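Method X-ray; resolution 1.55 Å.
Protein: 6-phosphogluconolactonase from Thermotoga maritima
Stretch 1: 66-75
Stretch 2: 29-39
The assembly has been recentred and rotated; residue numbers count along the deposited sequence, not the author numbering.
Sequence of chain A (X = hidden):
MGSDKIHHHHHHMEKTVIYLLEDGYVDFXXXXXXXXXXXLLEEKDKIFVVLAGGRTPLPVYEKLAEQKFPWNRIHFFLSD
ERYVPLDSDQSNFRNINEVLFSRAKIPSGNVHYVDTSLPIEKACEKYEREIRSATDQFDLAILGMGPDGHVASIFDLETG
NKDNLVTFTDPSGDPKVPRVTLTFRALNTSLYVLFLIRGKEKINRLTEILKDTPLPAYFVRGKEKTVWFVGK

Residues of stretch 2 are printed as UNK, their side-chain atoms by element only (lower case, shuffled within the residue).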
# COMPACT_ATOMS: atom_id res chain seq x y z
N GLU A 66 8.52 11.65 -10.40
CA GLU A 66 8.93 12.79 -11.19
C GLU A 66 8.56 14.13 -10.55
O GLU A 66 9.00 15.18 -11.02
CB GLU A 66 8.34 12.67 -12.61
CG GLU A 66 8.91 11.47 -13.36
CD GLU A 66 8.14 11.05 -14.60
OE1 GLU A 66 7.25 11.81 -15.09
OE2 GLU A 66 8.46 9.92 -15.08
N GLN A 67 7.78 14.12 -9.47
CA GLN A 67 7.32 15.36 -8.85
C GLN A 67 8.46 15.93 -8.00
O GLN A 67 9.27 15.17 -7.49
CB GLN A 67 6.09 15.10 -7.97
CG GLN A 67 4.91 14.38 -8.63
CD GLN A 67 4.47 15.06 -9.87
OE1 GLN A 67 3.88 16.12 -9.79
NE2 GLN A 67 4.75 14.47 -11.04
N LYS A 68 8.50 17.25 -7.81
CA LYS A 68 9.50 17.90 -6.97
C LYS A 68 8.92 17.94 -5.54
O LYS A 68 8.25 18.88 -5.13
CB LYS A 68 9.84 19.30 -7.47
CG LYS A 68 10.61 19.32 -8.81
CD LYS A 68 11.88 18.42 -8.85
CE LYS A 68 12.60 18.60 -10.19
NZ LYS A 68 13.89 17.79 -10.34
N PHE A 69 9.16 16.85 -4.82
CA PHE A 69 8.92 16.75 -3.38
C PHE A 69 10.24 16.86 -2.64
O PHE A 69 11.34 16.62 -3.23
CB PHE A 69 8.32 15.41 -3.04
CG PHE A 69 6.90 15.22 -3.51
CD1 PHE A 69 5.88 15.94 -2.94
CD2 PHE A 69 6.59 14.25 -4.46
CE1 PHE A 69 4.56 15.74 -3.37
CE2 PHE A 69 5.28 14.03 -4.87
CZ PHE A 69 4.27 14.80 -4.33
N PRO A 70 10.19 17.26 -1.36
CA PRO A 70 11.36 17.17 -0.53
C PRO A 70 11.45 15.72 -0.03
O PRO A 70 10.95 15.39 1.04
CB PRO A 70 11.07 18.16 0.58
CG PRO A 70 9.62 18.10 0.75
CD PRO A 70 9.03 17.80 -0.62
N TRP A 71 12.08 14.85 -0.82
CA TRP A 71 12.01 13.42 -0.57
C TRP A 71 12.60 13.01 0.75
O TRP A 71 12.25 11.93 1.24
CB TRP A 71 12.75 12.68 -1.66
CG TRP A 71 12.09 12.85 -3.01
CD1 TRP A 71 12.60 13.48 -4.07
CD2 TRP A 71 10.83 12.32 -3.42
NE1 TRP A 71 11.74 13.42 -5.13
CE2 TRP A 71 10.63 12.71 -4.77
CE3 TRP A 71 9.86 11.54 -2.81
CZ2 TRP A 71 9.49 12.35 -5.50
CZ3 TRP A 71 8.73 11.18 -3.52
CH2 TRP A 71 8.56 11.57 -4.87
N ASN A 72 13.59 13.74 1.24
CA ASN A 72 14.12 13.48 2.58
C ASN A 72 13.11 13.56 3.70
O ASN A 72 13.37 13.07 4.79
CB ASN A 72 15.28 14.37 2.91
CG ASN A 72 14.94 15.86 2.92
OD1 ASN A 72 14.40 16.38 1.95
ND2 ASN A 72 15.27 16.55 4.01
N ARG A 73 11.97 14.19 3.47
CA ARG A 73 10.91 14.32 4.51
C ARG A 73 9.85 13.25 4.32
O ARG A 73 8.87 13.20 5.07
CB ARG A 73 10.29 15.70 4.37
CG ARG A 73 11.27 16.80 4.75
CD ARG A 73 10.74 18.20 4.56
NE ARG A 73 9.50 18.39 5.32
CZ ARG A 73 8.54 19.23 5.00
NH1 ARG A 73 8.66 20.05 3.97
NH2 ARG A 73 7.45 19.32 5.76
N ILE A 74 10.00 12.38 3.33
CA ILE A 74 8.98 11.37 3.07
C ILE A 74 9.50 9.98 3.32
O ILE A 74 10.51 9.60 2.75
CB ILE A 74 8.40 11.47 1.64
CG1 ILE A 74 7.90 12.91 1.37
CG2 ILE A 74 7.30 10.44 1.46
CD1 ILE A 74 7.68 13.23 -0.10
N HIS A 75 8.83 9.25 4.21
CA HIS A 75 9.22 7.84 4.54
C HIS A 75 8.25 6.86 3.95
O HIS A 75 7.02 7.04 4.09
CB HIS A 75 9.30 7.67 6.05
CG HIS A 75 10.34 8.52 6.68
ND1 HIS A 75 11.50 8.01 7.22
CD2 HIS A 75 10.43 9.87 6.79
CE1 HIS A 75 12.25 9.01 7.64
NE2 HIS A 75 11.63 10.15 7.39
N UNK A 29 -5.16 10.60 -10.48
CA UNK A 29 -4.69 10.04 -9.22
C UNK A 29 -3.39 10.71 -8.71
O UNK A 29 -3.25 11.04 -7.54
c UNK A 29 -4.49 8.52 -9.34
c UNK A 29 -5.84 7.85 -9.73
c UNK A 29 -3.84 7.90 -8.10
N UNK A 30 -2.44 10.88 -9.60
CA UNK A 30 -1.18 11.47 -9.20
C UNK A 30 -1.41 12.89 -8.65
O UNK A 30 -0.86 13.24 -7.63
c UNK A 30 1.00 12.44 -10.12
c UNK A 30 -0.19 11.47 -10.38
c UNK A 30 0.26 10.09 -10.65
N UNK A 31 -2.26 13.66 -9.30
CA UNK A 31 -2.59 15.04 -8.85
C UNK A 31 -3.24 15.04 -7.46
O UNK A 31 -2.90 15.86 -6.61
c UNK A 31 -4.05 17.08 -9.43
c UNK A 31 -2.96 18.10 -9.11
o UNK A 31 -3.32 19.16 -8.54
c UNK A 31 -3.51 15.73 -9.88
o UNK A 31 -1.77 17.88 -9.44
N UNK A 32 -4.17 14.13 -7.22
CA UNK A 32 -4.80 14.00 -5.90
C UNK A 32 -3.79 13.62 -4.83
O UNK A 32 -3.79 14.18 -3.72
c UNK A 32 -7.94 14.30 -5.81
c UNK A 32 -5.91 12.95 -5.95
n UNK A 32 -9.12 15.64 -7.48
c UNK A 32 -9.27 14.67 -6.36
c UNK A 32 -7.10 13.40 -6.72
N UNK A 33 -2.91 12.67 -5.16
CA UNK A 33 -1.88 12.25 -4.20
C UNK A 33 -0.89 13.39 -3.97
O UNK A 33 -0.52 13.71 -2.83
c UNK A 33 -2.19 9.84 -4.68
c UNK A 33 -1.63 8.56 -5.17
c UNK A 33 -1.18 10.98 -4.70
c UNK A 33 -0.02 10.64 -3.79
N UNK A 34 -0.48 14.03 -5.03
CA UNK A 34 0.42 15.17 -4.88
C UNK A 34 -0.16 16.19 -3.91
O UNK A 34 0.55 16.66 -3.00
c UNK A 34 1.71 17.97 -7.27
n UNK A 34 0.42 18.65 -7.49
c UNK A 34 0.74 15.84 -6.23
n UNK A 34 0.70 20.24 -5.80
c UNK A 34 -0.00 19.72 -6.81
n UNK A 34 -1.16 20.26 -7.12
c UNK A 34 1.64 17.06 -6.07
N UNK A 35 -1.42 16.57 -4.14
CA UNK A 35 -2.07 17.59 -3.33
C UNK A 35 -2.11 17.21 -1.86
O UNK A 35 -1.80 18.04 -0.99
c UNK A 35 -4.23 18.83 -3.01
o UNK A 35 -3.36 18.49 -5.12
c UNK A 35 -3.48 17.83 -3.86
N UNK A 36 -2.43 15.95 -1.60
CA UNK A 36 -2.52 15.45 -0.23
C UNK A 36 -1.18 15.43 0.46
O UNK A 36 -1.07 15.85 1.60
c UNK A 36 -4.60 14.36 1.81
c UNK A 36 -4.32 15.07 3.12
c UNK A 36 -3.11 14.05 -0.18
n UNK A 36 -5.51 15.85 3.63
c UNK A 36 -3.40 13.61 1.25
N UNK A 37 -0.16 14.95 -0.25
CA UNK A 37 1.19 14.88 0.29
C UNK A 37 1.70 16.28 0.58
O UNK A 37 2.33 16.52 1.59
c UNK A 37 4.42 12.00 -1.08
s UNK A 37 2.89 11.72 -1.93
c UNK A 37 2.11 14.15 -0.67
c UNK A 37 1.79 12.62 -0.79
N UNK A 38 1.45 17.21 -0.33
CA UNK A 38 1.86 18.59 -0.10
C UNK A 38 1.14 19.22 1.10
O UNK A 38 1.76 19.95 1.89
o UNK A 38 4.63 19.55 -1.01
c UNK A 38 2.72 19.11 -2.43
c UNK A 38 1.69 19.40 -1.36
o UNK A 38 4.62 20.40 -3.01
c UNK A 38 4.09 19.72 -2.13
N UNK A 39 -0.15 18.95 1.26
CA UNK A 39 -0.86 19.39 2.46
C UNK A 39 -0.24 18.80 3.75
O UNK A 39 -0.02 19.51 4.72
c UNK A 39 -3.18 19.81 1.33
c UNK A 39 -4.69 19.35 1.18
n UNK A 39 -6.18 17.49 0.07
c UNK A 39 -4.83 17.94 0.59
c UNK A 39 -2.37 19.02 2.37
O HOH W 1 7.23 19.96 -2.82

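Position 29 has three side-chain carbons, one on CA carrying the other two. The group is out of reach of stretch 1. This is the short beta-branched pattern of valine. The residue is Val-29.

Position 30 again has three carbons, forked at the first. One arm lies 4.4 Å from CD of Gln-67. The residue is Val-30, and the arm is CG1. Its chi1 is t.

Position 31 has three carbons in a row, the third carrying two oxygens. Its CA-to-CB bond points away from stretch 1, and it makes no contact there. The atoms form a carboxylate on a two-carbon stem, so the residue is Glu-31.

Position 32 has four carbons in a row ending in nitrogen. It is out of reach of stretch 1. An unbranched chain with a terminal amine is lysine. The residue is Lys-32.

Position 33 has four carbons, forked at the first, with one arm two carbons long. The side chain makes no contact with stretch 1. This is isoleucine, Ile-33, and it is buried.

Position 34 has three carbons, a nitrogen, then a carbon carrying two more nitrogens. The third carbon lies 3.8 Å from OE1 of Gln-67, and the second lies 3.9 Å from CZ of Phe-69. Only arginine ends in such a guanidinium group. The residue is Arg-34, and these carbons are CD and CG. The charged end turns back along its own helix. Arg-34 NH2 forms a salt bridge with Glu-31 OE2 at 2.8 Å, and Arg-34 NE donates to Glu-31 OE1 at 3.0 Å.

Position 35 has one carbon carrying one oxygen and one carbon. Its CA-to-CB bond points away from stretch 1, and it makes no contact there. This is threonine, Thr-35.

Position 36 repeats the pattern of four carbons and a terminal nitrogen. It is out of reach of stretch 1. It is Lys-36.

Position 37 has two carbons, a sulfur and one more carbon, unbranched. The terminal carbon lies 3.6 Å from CD1 of Ile-74 and sits over one face of the Phe-69 ring. CB is 4.0 Å from CE1 of Phe-69. The thioether identifies Met-37, and the terminal carbon is CE. Met-37 CE lies 4.3 Å from the centroid of the Phe-69 ring and 9° off the normal, in a CH-pi contact.

Position 38 has three carbons, the third carrying two oxygens. The second carbon lies 4.0 Å from CE1 of Phe-69. The residue is Glu-38, and this carbon is CG. Water 1 donates to Glu-38 OE2 at 2.7 Å and to O of Lys-68 at 2.7 Å, bridging the stretches.

Position 39 has four carbons in a row and a terminal nitrogen. It is exposed and out of reach of stretch 1. It is Lys-39.

The contact is small, burying 335 Å² in all, and centres on Phe-69. Its ring meets carbon atoms of Arg-34, Met-37 and Glu-38. The Met-37 methyl group joins this ring to Ile-74, while Gln-67 packs against Val-30 and Arg-34. No direct hydrogen bond crosses between the stretches. Packing therefore dominates, and water 1 supplies a polar link at the Glu-38 end.

Stretch 2 29-39: VVEKIRTKMEK
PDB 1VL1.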